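Local coordinates for cytochrome c-552/4 domain-containing protein (Ignicoccus hospitalis KIN4/I, PDB 4QO5) that carries eight covalently bound c-type hemes in a membrane-associated cytochrome and probably serves in electron transfer or redox chemistry, at residues 101-105 with 193-198; 229-235 with 282-286; 242-246 with 478-482. The contacts are given in a common frame with arbitrary orientation. Residues are numbered along the deposited sequence.

Contact 1: residues 101-105 with 193-198. With HEC (heme c), chain B.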
# COMPACT_ATOMS: atom_id res chain seq x y z
N ILE A 101 14.70 -10.09 -38.31
CA ILE A 101 14.60 -9.47 -36.99
C ILE A 101 14.28 -10.49 -35.90
O ILE A 101 13.75 -11.55 -36.18
CB ILE A 101 13.56 -8.33 -36.97
CG1 ILE A 101 12.16 -8.89 -37.22
CG2 ILE A 101 13.90 -7.25 -38.00
CD1 ILE A 101 11.25 -8.82 -36.02
N HIS A 102 14.61 -10.15 -34.66
CA HIS A 102 14.27 -10.99 -33.52
C HIS A 102 13.54 -10.12 -32.50
O HIS A 102 13.94 -8.98 -32.27
CB HIS A 102 15.51 -11.64 -32.90
CG HIS A 102 16.54 -10.66 -32.42
ND1 HIS A 102 17.43 -10.05 -33.28
CD2 HIS A 102 16.83 -10.19 -31.18
CE1 HIS A 102 18.22 -9.24 -32.58
NE2 HIS A 102 17.87 -9.30 -31.31
N PRO A 103 12.47 -10.66 -31.90
CA PRO A 103 11.68 -9.84 -30.97
C PRO A 103 12.39 -9.58 -29.65
O PRO A 103 12.27 -8.48 -29.14
CB PRO A 103 10.42 -10.69 -30.74
CG PRO A 103 10.29 -11.51 -32.00
CD PRO A 103 11.73 -11.86 -32.33
N ILE A 104 13.09 -10.57 -29.11
CA ILE A 104 13.69 -10.38 -27.79
C ILE A 104 15.08 -9.81 -27.94
O ILE A 104 16.03 -10.54 -28.25
CB ILE A 104 13.70 -11.67 -26.94
CG1 ILE A 104 12.28 -12.18 -26.72
CG2 ILE A 104 14.36 -11.40 -25.57
CD1 ILE A 104 12.22 -13.53 -25.98
N VAL A 105 15.18 -8.50 -27.74
CA VAL A 105 16.47 -7.83 -27.75
C VAL A 105 17.15 -8.06 -26.39
O VAL A 105 16.57 -7.80 -25.34
CB VAL A 105 16.30 -6.33 -28.08
CG1 VAL A 105 17.61 -5.57 -27.96
CG2 VAL A 105 15.68 -6.15 -29.47
N VAL A 193 6.90 -15.21 -33.67
CA VAL A 193 7.62 -16.25 -32.96
C VAL A 193 6.76 -16.83 -31.85
O VAL A 193 6.10 -16.09 -31.11
CB VAL A 193 8.93 -15.71 -32.34
CG1 VAL A 193 9.66 -16.82 -31.60
CG2 VAL A 193 9.82 -15.11 -33.43
N LYS A 194 6.77 -18.15 -31.71
CA LYS A 194 6.11 -18.79 -30.57
C LYS A 194 7.14 -19.14 -29.50
O LYS A 194 8.11 -19.85 -29.78
CB LYS A 194 5.34 -20.04 -31.01
N TYR A 195 6.94 -18.62 -28.29
CA TYR A 195 7.87 -18.84 -27.19
C TYR A 195 7.26 -19.66 -26.06
O TYR A 195 6.04 -19.71 -25.89
CB TYR A 195 8.28 -17.51 -26.54
CG TYR A 195 9.04 -16.55 -27.40
CD1 TYR A 195 10.42 -16.71 -27.61
CD2 TYR A 195 8.41 -15.44 -27.96
CE1 TYR A 195 11.13 -15.81 -28.36
CE2 TYR A 195 9.12 -14.53 -28.73
CZ TYR A 195 10.48 -14.73 -28.92
OH TYR A 195 11.20 -13.84 -29.67
N GLU A 196 8.15 -20.25 -25.26
CA GLU A 196 7.82 -20.63 -23.89
C GLU A 196 8.65 -19.74 -22.96
O GLU A 196 9.86 -19.61 -23.14
CB GLU A 196 8.14 -22.10 -23.62
CG GLU A 196 7.32 -23.10 -24.42
CD GLU A 196 7.67 -24.54 -24.06
OE1 GLU A 196 8.60 -24.76 -23.25
OE2 GLU A 196 7.01 -25.46 -24.60
N GLY A 197 7.99 -19.12 -22.00
CA GLY A 197 8.70 -18.30 -21.04
C GLY A 197 8.90 -16.84 -21.40
O GLY A 197 9.61 -16.12 -20.68
N TYR A 198 8.28 -16.40 -22.49
CA TYR A 198 8.25 -14.97 -22.85
C TYR A 198 6.84 -14.62 -23.38
O TYR A 198 6.32 -15.35 -24.21
CB TYR A 198 9.33 -14.60 -23.88
CG TYR A 198 9.39 -13.11 -24.04
CD1 TYR A 198 10.08 -12.32 -23.10
CD2 TYR A 198 8.70 -12.47 -25.05
CE1 TYR A 198 10.08 -10.93 -23.19
CE2 TYR A 198 8.70 -11.07 -25.16
CZ TYR A 198 9.38 -10.31 -24.23
OH TYR A 198 9.36 -8.93 -24.34
FE HEC B . 6.91 -5.38 -37.56
CHA HEC B . 5.36 -7.60 -35.45
CHB HEC B . 9.50 -5.08 -35.42
CHC HEC B . 8.70 -3.91 -40.03
CHD HEC B . 4.05 -4.97 -39.37
NA HEC B . 7.32 -6.17 -35.75
C1A HEC B . 6.64 -7.18 -35.12
C2A HEC B . 7.46 -7.69 -34.05
C3A HEC B . 8.61 -7.00 -34.04
C4A HEC B . 8.54 -6.02 -35.10
CMA HEC B . 9.81 -7.17 -33.07
CAA HEC B . 7.08 -8.85 -33.10
CBA HEC B . 7.25 -10.12 -33.93
CGA HEC B . 7.12 -11.37 -33.10
O1A HEC B . 6.69 -11.31 -31.92
O2A HEC B . 7.48 -12.45 -33.64
NB HEC B . 8.71 -4.58 -37.66
C1B HEC B . 9.70 -4.65 -36.70
C2B HEC B . 10.95 -4.24 -37.26
C3B HEC B . 10.71 -3.98 -38.56
C4B HEC B . 9.31 -4.14 -38.81
CMB HEC B . 12.27 -4.24 -36.44
CAB HEC B . 11.60 -3.57 -39.74
CBB HEC B . 13.05 -4.11 -39.67
NC HEC B . 6.45 -4.54 -39.34
C1C HEC B . 7.36 -4.09 -40.27
C2C HEC B . 6.65 -3.63 -41.44
C3C HEC B . 5.41 -4.16 -41.36
C4C HEC B . 5.23 -4.58 -39.97
CMC HEC B . 7.44 -3.35 -42.73
CAC HEC B . 4.23 -4.12 -42.39
CBC HEC B . 4.51 -4.31 -43.90
ND HEC B . 5.01 -6.16 -37.43
C1D HEC B . 3.96 -5.79 -38.27
C2D HEC B . 2.75 -6.42 -37.80
C3D HEC B . 3.15 -7.25 -36.59
C4D HEC B . 4.57 -7.03 -36.42
CMD HEC B . 1.34 -6.28 -38.42
CAD HEC B . 2.24 -8.11 -35.70
CBD HEC B . 1.28 -7.20 -34.95
CGD HEC B . 0.36 -8.01 -34.07
O1D HEC B . -0.65 -7.44 -33.59
O2D HEC B . 0.62 -9.22 -33.85
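Leaving strand 99-101, Ile101 faces the heme edge, its CG2 3.7 Å from heme CBB. His102 turns its imidazole elsewhere, hydrogen-bonding Asp109 through NE2. The loop first meets 193-198 at Pro103: its CG packs 3.9 Å from Val193 CG2 and 3.4 Å from heme CGA, while its CD lies 3.4 Å from Tyr195 OH. The same propionate accepts a hydrogen bond from the backbone, Val193 N to heme O2A at 2.8 Å, so heme, loop and strand converge here. Strand 188-196 pairs with 176-185 in a beta hairpin, whose open end, away from its turn, borders a heme pocket of this multiheme cytochrome. Ile104 then pushes CD1 onto two tyrosine rings in CH-pi contacts, 3.9 Å from the Tyr195 ring centroid and 3.8 Å from that of Tyr198, over one face of each. The hydroxyls are hydrogen-bonded elsewhere, Tyr195 to Asp92 and Tyr198 to His201; Asp92 also holds Ile104 N. Val105 turns to Cys82 and His83.

Contact 2: residues 229-235 with 282-286. With HEC (heme c), chain F.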
# COMPACT_ATOMS: atom_id res chain seq x y z
N ALA A 229 13.96 4.78 -14.31
CA ALA A 229 14.90 3.92 -13.60
C ALA A 229 15.23 4.51 -12.23
O ALA A 229 15.50 3.77 -11.28
CB ALA A 229 16.18 3.73 -14.42
N ARG A 230 15.20 5.83 -12.13
CA ARG A 230 15.50 6.48 -10.86
C ARG A 230 14.30 6.75 -9.97
O ARG A 230 14.43 7.41 -8.94
CB ARG A 230 16.18 7.80 -11.15
CG ARG A 230 17.57 7.64 -11.70
CD ARG A 230 18.02 8.90 -12.40
NE ARG A 230 19.45 8.89 -12.60
CZ ARG A 230 20.10 9.90 -13.13
NH1 ARG A 230 19.40 10.90 -13.60
NH2 ARG A 230 21.44 9.87 -13.29
N SER A 231 13.13 6.27 -10.38
CA SER A 231 11.92 6.44 -9.58
C SER A 231 11.84 5.28 -8.60
O SER A 231 12.43 4.23 -8.83
CB SER A 231 10.67 6.43 -10.49
OG SER A 231 10.42 5.13 -11.01
N PRO A 232 11.07 5.43 -7.53
CA PRO A 232 10.86 4.28 -6.65
C PRO A 232 9.89 3.26 -7.24
O PRO A 232 9.95 2.07 -6.91
CB PRO A 232 10.23 4.91 -5.40
CG PRO A 232 9.48 6.11 -5.96
CD PRO A 232 10.37 6.65 -7.05
N TYR A 233 9.00 3.72 -8.11
CA TYR A 233 7.92 2.90 -8.62
C TYR A 233 8.46 1.72 -9.39
O TYR A 233 7.97 0.60 -9.28
CB TYR A 233 7.04 3.71 -9.55
CG TYR A 233 6.35 4.84 -8.85
CD1 TYR A 233 5.36 4.58 -7.92
CD2 TYR A 233 6.68 6.17 -9.12
CE1 TYR A 233 4.70 5.62 -7.27
CE2 TYR A 233 6.02 7.21 -8.47
CZ TYR A 233 5.04 6.92 -7.56
OH TYR A 233 4.39 7.95 -6.91
N THR A 234 9.53 1.96 -10.13
CA THR A 234 10.06 0.92 -10.98
C THR A 234 10.64 -0.27 -10.20
O THR A 234 10.45 -1.41 -10.58
CB THR A 234 11.05 1.49 -12.00
OG1 THR A 234 11.16 0.56 -13.07
CG2 THR A 234 12.44 1.75 -11.39
N CYS A 235 11.32 0.00 -9.08
CA CYS A 235 11.86 -1.07 -8.25
C CYS A 235 10.76 -1.75 -7.48
O CYS A 235 10.88 -2.91 -7.08
CB CYS A 235 12.91 -0.54 -7.25
SG CYS A 235 14.02 0.70 -7.89
N PRO A 282 16.67 11.21 -1.66
CA PRO A 282 17.20 10.07 -2.42
C PRO A 282 16.15 9.02 -2.78
O PRO A 282 15.25 8.75 -1.98
CB PRO A 282 18.21 9.46 -1.45
CG PRO A 282 17.58 9.75 -0.09
CD PRO A 282 16.91 11.08 -0.21
N THR A 283 16.25 8.45 -3.98
CA THR A 283 15.47 7.28 -4.36
C THR A 283 16.35 6.04 -4.33
O THR A 283 17.55 6.12 -4.02
CB THR A 283 14.93 7.40 -5.79
OG1 THR A 283 16.02 7.46 -6.72
CG2 THR A 283 14.05 8.63 -5.94
N CYS A 284 15.76 4.90 -4.69
CA CYS A 284 16.51 3.64 -4.74
C CYS A 284 17.80 3.80 -5.52
O CYS A 284 18.86 3.41 -5.05
CB CYS A 284 15.69 2.56 -5.41
SG CYS A 284 13.92 2.71 -5.19
N ALA A 285 17.70 4.35 -6.72
CA ALA A 285 18.89 4.49 -7.58
C ALA A 285 19.97 5.35 -6.92
O ALA A 285 21.16 5.05 -7.04
CB ALA A 285 18.53 5.06 -8.93
N THR A 286 19.56 6.41 -6.24
CA THR A 286 20.52 7.32 -5.59
C THR A 286 21.50 6.57 -4.72
O THR A 286 22.71 6.77 -4.80
CB THR A 286 19.81 8.38 -4.69
OG1 THR A 286 18.80 9.08 -5.44
CG2 THR A 286 20.84 9.36 -4.14
FE HEC F . 20.38 0.33 -16.66
CHA HEC F . 20.93 3.74 -16.55
CHB HEC F . 21.72 0.15 -19.77
CHC HEC F . 19.87 -3.11 -16.71
CHD HEC F . 19.06 0.44 -13.53
NA HEC F . 21.11 1.69 -17.87
C1A HEC F . 21.34 3.03 -17.66
C2A HEC F . 22.01 3.59 -18.80
C3A HEC F . 22.24 2.60 -19.66
C4A HEC F . 21.70 1.37 -19.11
CMA HEC F . 22.94 2.73 -21.01
CAA HEC F . 22.42 5.07 -18.97
CBA HEC F . 23.60 5.40 -18.04
CGA HEC F . 24.83 4.67 -18.53
O1A HEC F . 25.40 5.09 -19.57
O2A HEC F . 25.23 3.68 -17.88
NB HEC F . 20.69 -1.12 -17.99
C1B HEC F . 21.35 -1.04 -19.19
C2B HEC F . 21.54 -2.39 -19.70
C3B HEC F . 21.06 -3.22 -18.75
C4B HEC F . 20.49 -2.46 -17.72
CMB HEC F . 22.35 -2.71 -20.98
CAB HEC F . 20.99 -4.73 -18.42
CBB HEC F . 22.35 -5.44 -18.74
NC HEC F . 19.68 -1.07 -15.46
C1C HEC F . 19.45 -2.41 -15.60
C2C HEC F . 18.53 -2.88 -14.60
C3C HEC F . 18.61 -1.93 -13.66
C4C HEC F . 19.12 -0.74 -14.23
CMC HEC F . 18.37 -4.40 -14.33
CAC HEC F . 18.10 -1.77 -12.23
CBC HEC F . 18.31 -3.00 -11.31
ND HEC F . 20.03 1.84 -15.27
C1D HEC F . 19.50 1.64 -14.01
C2D HEC F . 19.50 2.88 -13.29
C3D HEC F . 20.06 3.91 -14.25
C4D HEC F . 20.39 3.16 -15.44
CMD HEC F . 18.98 3.12 -11.86
CAD HEC F . 20.34 5.40 -13.99
CBD HEC F . 21.80 5.38 -13.52
CGD HEC F . 22.25 6.66 -12.88
O1D HEC F . 23.46 7.00 -13.00
O2D HEC F . 21.42 7.35 -12.23
O HOH W 1 15.27 4.10 -8.56
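The two segments pass at a steep angle with an antiparallel register, CA atoms lying 5.1 Å apart at Arg230 and Ala285 and 6.0 Å apart at Pro232 and Thr283. A water between the backbones donates to Ala229 O (2.7 Å) and Ser231 O (2.9 Å) and accepts from Ala285 N (3.1 Å). Beside it, Thr283 OG1 donates to Arg230 O at 2.7 Å. Thr283 is also the N-cap of helix 284-288, and its N donates to Thr286 OG1 (3.0 Å), one half of a capping box; Ser231 is at the N-cap of a weakly bonded helical turn, about 232-235, its OG accepting weakly from Thr234 N (3.4 Å) and also hydrogen-bonded to Ile228 O. Ala285 CB fits against Arg230 CG at 3.9 Å, and the arginine extends to a heme propionate, which accepts from NE (2.5 Å) and NH2 (2.7 Å) at O2D. Cys284 SG lies 3.7 Å from Pro232 CA and 3.4 Å from Cys235 SG. That sulfur pair is no disulfide: each is thioether-linked to CAB of a different heme. Both cysteines open CxxCH motifs ending in axial His239 and His288, a back-to-back meeting of heme attachment sites in keeping with the close heme packing of multiheme cytochromes c.

Contact 3: residues 242-246 with 478-482. With HEC (heme c), chain E.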
# COMPACT_ATOMS: atom_id res chain seq x y z
N PRO A 242 5.61 -8.92 1.46
CA PRO A 242 6.20 -9.10 2.80
C PRO A 242 7.67 -9.51 2.82
O PRO A 242 8.30 -9.37 3.87
CB PRO A 242 5.38 -10.24 3.39
CG PRO A 242 4.99 -11.08 2.18
CD PRO A 242 4.80 -10.09 1.05
N ASP A 243 8.18 -10.03 1.70
CA ASP A 243 9.51 -10.65 1.69
C ASP A 243 10.65 -9.67 1.47
O ASP A 243 11.75 -9.83 2.02
CB ASP A 243 9.58 -11.79 0.66
CG ASP A 243 9.05 -11.39 -0.74
OD1 ASP A 243 9.71 -11.75 -1.76
OD2 ASP A 243 7.95 -10.79 -0.84
N VAL A 244 10.41 -8.66 0.65
CA VAL A 244 11.50 -7.77 0.25
C VAL A 244 11.01 -6.32 0.20
O VAL A 244 11.14 -5.66 -0.82
CB VAL A 244 12.07 -8.22 -1.14
CG1 VAL A 244 12.87 -9.52 -1.01
CG2 VAL A 244 10.94 -8.42 -2.17
N PRO A 245 10.50 -5.81 1.34
CA PRO A 245 9.67 -4.60 1.35
C PRO A 245 10.43 -3.29 1.19
O PRO A 245 10.13 -2.34 1.91
CB PRO A 245 9.05 -4.63 2.74
CG PRO A 245 10.16 -5.20 3.61
CD PRO A 245 10.74 -6.32 2.71
N ALA A 246 11.43 -3.24 0.32
CA ALA A 246 12.19 -2.01 0.18
C ALA A 246 11.32 -0.83 -0.31
O ALA A 246 11.44 0.29 0.22
CB ALA A 246 13.44 -2.22 -0.68
N ASN A 478 13.62 -10.12 7.83
CA ASN A 478 13.94 -9.31 6.66
C ASN A 478 13.36 -7.90 6.75
O ASN A 478 14.05 -6.92 6.49
CB ASN A 478 13.43 -9.97 5.38
CG ASN A 478 14.32 -11.11 4.92
OD1 ASN A 478 15.38 -11.39 5.51
ND2 ASN A 478 13.89 -11.79 3.87
N SER A 479 12.09 -7.80 7.11
CA SER A 479 11.45 -6.50 7.18
C SER A 479 12.10 -5.62 8.23
O SER A 479 12.29 -4.41 8.02
CB SER A 479 9.95 -6.64 7.47
OG SER A 479 9.28 -7.14 6.33
N ILE A 480 12.46 -6.21 9.36
CA ILE A 480 13.10 -5.45 10.44
C ILE A 480 14.44 -4.88 9.98
O ILE A 480 14.76 -3.71 10.23
CB ILE A 480 13.30 -6.32 11.69
CG1 ILE A 480 11.94 -6.62 12.32
CG2 ILE A 480 14.20 -5.61 12.73
CD1 ILE A 480 11.96 -7.79 13.30
N ARG A 481 15.23 -5.71 9.30
CA ARG A 481 16.52 -5.29 8.80
C ARG A 481 16.36 -4.24 7.69
O ARG A 481 17.04 -3.23 7.70
CB ARG A 481 17.31 -6.50 8.29
CG ARG A 481 17.71 -7.45 9.43
CD ARG A 481 18.61 -8.58 8.91
NE ARG A 481 17.88 -9.58 8.14
CZ ARG A 481 17.61 -10.81 8.57
NH1 ARG A 481 17.97 -11.18 9.79
NH2 ARG A 481 16.96 -11.67 7.80
N TYR A 482 15.42 -4.47 6.77
CA TYR A 482 15.16 -3.50 5.71
C TYR A 482 14.74 -2.14 6.28
O TYR A 482 15.18 -1.08 5.80
CB TYR A 482 14.01 -3.99 4.82
CG TYR A 482 14.41 -4.86 3.64
CD1 TYR A 482 15.33 -5.90 3.78
CD2 TYR A 482 13.84 -4.66 2.40
CE1 TYR A 482 15.66 -6.71 2.68
CE2 TYR A 482 14.17 -5.46 1.31
CZ TYR A 482 15.08 -6.47 1.45
OH TYR A 482 15.38 -7.25 0.35
FE HEC E . 12.48 -14.09 -4.45
CHA HEC E . 15.70 -13.20 -3.46
CHB HEC E . 13.03 -17.21 -3.17
CHC HEC E . 9.25 -14.98 -5.22
CHD HEC E . 11.78 -10.85 -5.21
NA HEC E . 14.05 -14.99 -3.46
C1A HEC E . 15.32 -14.50 -3.25
C2A HEC E . 16.16 -15.59 -2.79
C3A HEC E . 15.39 -16.68 -2.71
C4A HEC E . 14.06 -16.32 -3.12
CMA HEC E . 15.76 -18.10 -2.25
CAA HEC E . 17.67 -15.51 -2.46
CBA HEC E . 18.36 -16.11 -3.70
CGA HEC E . 19.87 -16.03 -3.63
O1A HEC E . 20.53 -17.09 -3.52
O2A HEC E . 20.40 -14.89 -3.67
NB HEC E . 11.40 -15.75 -4.25
C1B HEC E . 11.78 -16.93 -3.67
C2B HEC E . 10.71 -17.89 -3.75
C3B HEC E . 9.65 -17.23 -4.25
C4B HEC E . 10.08 -15.91 -4.64
CMB HEC E . 10.77 -19.30 -3.11
CAB HEC E . 8.18 -17.65 -4.48
CBB HEC E . 7.57 -18.83 -3.69
NC HEC E . 10.81 -13.15 -5.03
C1C HEC E . 9.60 -13.68 -5.41
C2C HEC E . 8.87 -12.67 -6.16
C3C HEC E . 9.56 -11.54 -5.96
C4C HEC E . 10.82 -11.83 -5.37
CMC HEC E . 7.39 -12.87 -6.57
CAC HEC E . 9.39 -10.07 -6.31
CBC HEC E . 7.99 -9.57 -5.82
ND HEC E . 13.57 -12.31 -4.36
C1D HEC E . 13.05 -11.08 -4.71
C2D HEC E . 14.03 -10.06 -4.43
C3D HEC E . 15.24 -10.78 -3.87
C4D HEC E . 14.87 -12.18 -3.86
CMD HEC E . 13.87 -8.55 -4.65
CAD HEC E . 16.57 -10.17 -3.37
CBD HEC E . 16.28 -9.56 -2.01
CGD HEC E . 17.55 -9.12 -1.33
O1D HEC E . 17.45 -8.31 -0.37
O2D HEC E . 18.65 -9.56 -1.73
O HOH W 2 11.62 -13.38 -2.20
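This contact lines the distal side of a heme whose axial protein ligand is His171 and whose opposite position holds a water, 2.5 Å from FE. A water in place of a second protein ligand is consistent with a site where a small molecule could bind, as at the active-site hemes of other multiheme cytochromes. The water donates to Asp243 OD1 at 2.5 Å, and this carboxylate oxygen hovers 3.7 Å from heme NC. Behind it, helix 464-485 touches the Asp243 backbone: Asn478 ND2 gives a weak hydrogen bond to Asp243 O (3.4 Å), while Asn478 OD1 accepts from Arg481 NH2 (2.8 Å). Tyr482 buries the most surface here. Its OH donates a very short hydrogen bond, 2.4 Å, to propionate O1D, and its ring lies along the turn at 244-246, with CD2 3.5 Å from both Pro245 CD and Ala246 N. That turn is an inverse gamma turn about Pro245, closed by Ala246 N to Val244 O at 2.7 Å, and it leads into helix 246-252. Val244 CG1 reaches the propionate chain, 3.6 Å from CBD, and Pro245 CG rests 3.5 Å from Ser479 OG, itself hydrogen-bonded to Phe475 O. Beyond the pocket, Asp243 packs on Phe494 of the second subunit, whereas Ile480, on another side of helix 464-485, meets helices 413-447 and 498-520.

Contact 1 is complete before contact 2 opens, whereas contacts 2 and 3 interleave, in the order 229-235, 242-246, 282-286 and 478-482. Their centres are about 17 Å apart and their nearest atoms about 6 Å; helix 246-252, which begins within contact 3, also packs on Pro232 and Thr283 of contact 2. Contact 1 lies farther out, at the hairpin, its centre about 28 Å from that of contact 2 and 34 Å from that of contact 3, on the opposite side of the chain's centre. Each borders more than one heme and touches the second subunit; contacts 2 and 3 share the heme that carries Cys284, around which their crossing ties helix 464-485 to the CxxCH segments.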